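5' nucleotidase family protein (Staphylococcus aureus subsp. aureus, PDB 4Q7F) belongs to the 5'-nucleotidase family, pairing a calcineurin-like metallophosphoesterase domain that holds two metal ions with a C-terminal 5'-nucleotidase domain. Local coordinates at residues D27-I32 with N70-Q75. Numbering follows the deposited sequence.
Sequences DVHGYI and NGDFLQ. With MN (manganese (II) ion), chain C; MG (magnesium ion), chain B.
Asp72 OD2 bridges two cations, 2.2 Å from the manganese and 2.3 Å from the magnesium, and the manganese ties it to Asp27 OD2 and His29 NE2. Asp27 and Asp72 run side by side with carboxylate planes 87° apart; their OD2 atoms come within 3.0 Å, probably made tolerable by the shared manganese. Beyond the metals, the Asp27 carboxylate has His247 as polar partner and that of Asp72 has His110. Aspartate's short arm suits ligands rooted so near the ions. Such a pair of loops, each following a parallel strand (19-25 and 65-69), is characteristic of the dinuclear centre of calcineurin-like phosphoesterases; His249 also binds the manganese, while Asn109, His207 and His247 complete the protein ligands of the magnesium. Histidine can serve two partners at once: His29 ND1 donates to Gln75 O at 2.7 Å, almost in the ring plane, which together with the NE2-manganese bond fixes the ring's rotation and probably makes NE2 a stronger donor to the metal. Asp72 CB makes a CH-pi contact over one His29 face, displaced toward CE1 and NE2. Backbone bonds from Asp27 N to Gly71 O and His29 N to Asp72 O join the loops. At Gly71 a CB would press on Asn70 O, which calls for glycine; water links Gly30 N to Phe73 O.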
loop_
_atom_site.group_PDB
_atom_site.type_symbol
_atom_site.label_atom_id
_atom_site.label_comp_id
_atom_site.label_asym_id
_atom_site.label_seq_id
_atom_site.Cartn_x
_atom_site.Cartn_y
_atom_site.Cartn_z
ATOM N N ASP A 27 -0.139 -0.750 -8.899
ATOM C CA ASP A 27 -0.789 -1.118 -7.654
ATOM C C ASP A 27 -2.013 -2.015 -7.867
ATOM O O ASP A 27 -3.090 -1.778 -7.329
ATOM C CB ASP A 27 -1.121 0.158 -6.860
ATOM C CG ASP A 27 0.119 1.029 -6.589
ATOM O OD1 ASP A 27 0.569 1.798 -7.478
ATOM O OD2 ASP A 27 0.606 1.033 -5.434
ATOM N N VAL A 28 -1.837 -3.037 -8.708
ATOM C CA VAL A 28 -2.877 -4.002 -8.971
ATOM C C VAL A 28 -3.206 -4.764 -7.689
ATOM O O VAL A 28 -4.382 -5.116 -7.426
ATOM C CB VAL A 28 -2.473 -4.938 -10.096
ATOM C CG1 VAL A 28 -3.562 -5.981 -10.316
ATOM C CG2 VAL A 28 -2.252 -4.087 -11.337
ATOM N N HIS A 29 -2.152 -4.988 -6.900
ATOM C CA HIS A 29 -2.241 -5.562 -5.567
ATOM C C HIS A 29 -2.874 -6.932 -5.474
ATOM O O HIS A 29 -3.534 -7.251 -4.487
ATOM C CB HIS A 29 -2.937 -4.579 -4.611
ATOM C CG HIS A 29 -2.025 -3.537 -4.043
ATOM N ND1 HIS A 29 -1.002 -3.853 -3.181
ATOM C CD2 HIS A 29 -2.018 -2.187 -4.154
ATOM C CE1 HIS A 29 -0.389 -2.747 -2.796
ATOM N NE2 HIS A 29 -0.982 -1.722 -3.376
ATOM N N GLY A 30 -2.709 -7.726 -6.532
ATOM C CA GLY A 30 -3.232 -9.089 -6.537
ATOM C C GLY A 30 -4.723 -9.156 -6.753
ATOM O O GLY A 30 -5.339 -10.194 -6.454
ATOM N N TYR A 31 -5.319 -8.046 -7.223
ATOM C CA TYR A 31 -6.723 -8.022 -7.613
ATOM C C TYR A 31 -6.766 -8.376 -9.107
ATOM O O TYR A 31 -6.665 -7.520 -9.979
ATOM C CB TYR A 31 -7.364 -6.680 -7.340
ATOM C CG TYR A 31 -7.562 -6.463 -5.862
ATOM C CD1 TYR A 31 -6.557 -5.938 -5.080
ATOM C CD2 TYR A 31 -8.734 -6.864 -5.240
ATOM C CE1 TYR A 31 -6.723 -5.764 -3.707
ATOM C CE2 TYR A 31 -8.911 -6.703 -3.869
ATOM C CZ TYR A 31 -7.893 -6.159 -3.116
ATOM O OH TYR A 31 -8.050 -6.006 -1.764
ATOM N N ILE A 32 -6.889 -9.666 -9.362
ATOM C CA ILE A 32 -6.892 -10.231 -10.701
ATOM C C ILE A 32 -8.337 -10.398 -11.184
ATOM O O ILE A 32 -8.688 -9.996 -12.292
ATOM C CB ILE A 32 -6.226 -11.620 -10.672
ATOM C CG1 ILE A 32 -4.796 -11.528 -10.127
ATOM C CG2 ILE A 32 -6.266 -12.266 -12.066
ATOM C CD1 ILE A 32 -3.876 -10.629 -10.901
ATOM N N ASN A 70 3.612 -1.262 -12.862
ATOM C CA ASN A 70 4.458 -0.336 -12.101
ATOM C C ASN A 70 4.544 -0.583 -10.599
ATOM O O ASN A 70 4.710 0.380 -9.793
ATOM C CB ASN A 70 4.040 1.125 -12.382
ATOM C CG ASN A 70 5.069 2.138 -11.867
ATOM O OD1 ASN A 70 6.290 1.946 -12.026
ATOM N ND2 ASN A 70 4.592 3.211 -11.242
ATOM N N GLY A 71 4.452 -1.852 -10.188
ATOM C CA GLY A 71 4.650 -2.186 -8.772
ATOM C C GLY A 71 3.439 -2.446 -7.900
ATOM O O GLY A 71 2.318 -2.067 -8.222
ATOM N N ASP A 72 3.699 -3.084 -6.765
ATOM C CA ASP A 72 2.657 -3.457 -5.802
ATOM C C ASP A 72 1.726 -4.443 -6.450
ATOM O O ASP A 72 0.501 -4.244 -6.496
ATOM C CB ASP A 72 1.911 -2.243 -5.222
ATOM C CG ASP A 72 2.652 -1.607 -4.043
ATOM O OD1 ASP A 72 3.791 -2.045 -3.737
ATOM O OD2 ASP A 72 2.100 -0.663 -3.432
ATOM N N PHE A 73 2.320 -5.525 -6.931
ATOM C CA PHE A 73 1.584 -6.579 -7.600
ATOM C C PHE A 73 1.587 -7.908 -6.853
ATOM O O PHE A 73 0.800 -8.796 -7.159
ATOM C CB PHE A 73 2.163 -6.838 -9.005
ATOM C CG PHE A 73 3.563 -7.411 -9.013
ATOM C CD1 PHE A 73 3.770 -8.783 -8.987
ATOM C CD2 PHE A 73 4.665 -6.582 -9.060
ATOM C CE1 PHE A 73 5.035 -9.300 -8.996
ATOM C CE2 PHE A 73 5.937 -7.095 -9.096
ATOM C CZ PHE A 73 6.127 -8.461 -9.052
ATOM N N LEU A 74 2.437 -8.047 -5.862
ATOM C CA LEU A 74 2.604 -9.343 -5.195
ATOM C C LEU A 74 1.849 -9.488 -3.890
ATOM O O LEU A 74 1.704 -10.587 -3.372
ATOM C CB LEU A 74 4.108 -9.564 -5.012
ATOM C CG LEU A 74 4.655 -10.919 -4.615
ATOM C CD1 LEU A 74 4.262 -11.988 -5.622
ATOM C CD2 LEU A 74 6.173 -10.777 -4.527
ATOM N N GLN A 75 1.347 -8.380 -3.366
ATOM C CA GLN A 75 0.607 -8.373 -2.104
ATOM C C GLN A 75 -0.590 -7.442 -2.214
ATOM O O GLN A 75 -0.577 -6.485 -2.990
ATOM C CB GLN A 75 1.532 -7.879 -0.979
ATOM C CG GLN A 75 0.930 -7.847 0.435
ATOM C CD GLN A 75 0.018 -6.652 0.700
ATOM O OE1 GLN A 75 0.097 -5.619 0.026
ATOM N NE2 GLN A 75 -0.851 -6.786 1.700
HETATM MN MN MN C . 0.127 0.246 -3.442
HETATM MG MG MG B . 3.290 1.181 -2.800
HETATM O O HOH W 1 0.641 -3.791 -9.896
HETATM O O HOH W 2 -1.247 -8.073 -8.987
HETATM O O HOH W 3 1.154 1.755 -2.104
HETATM O O HOH W 4 -0.395 0.021 -1.068
#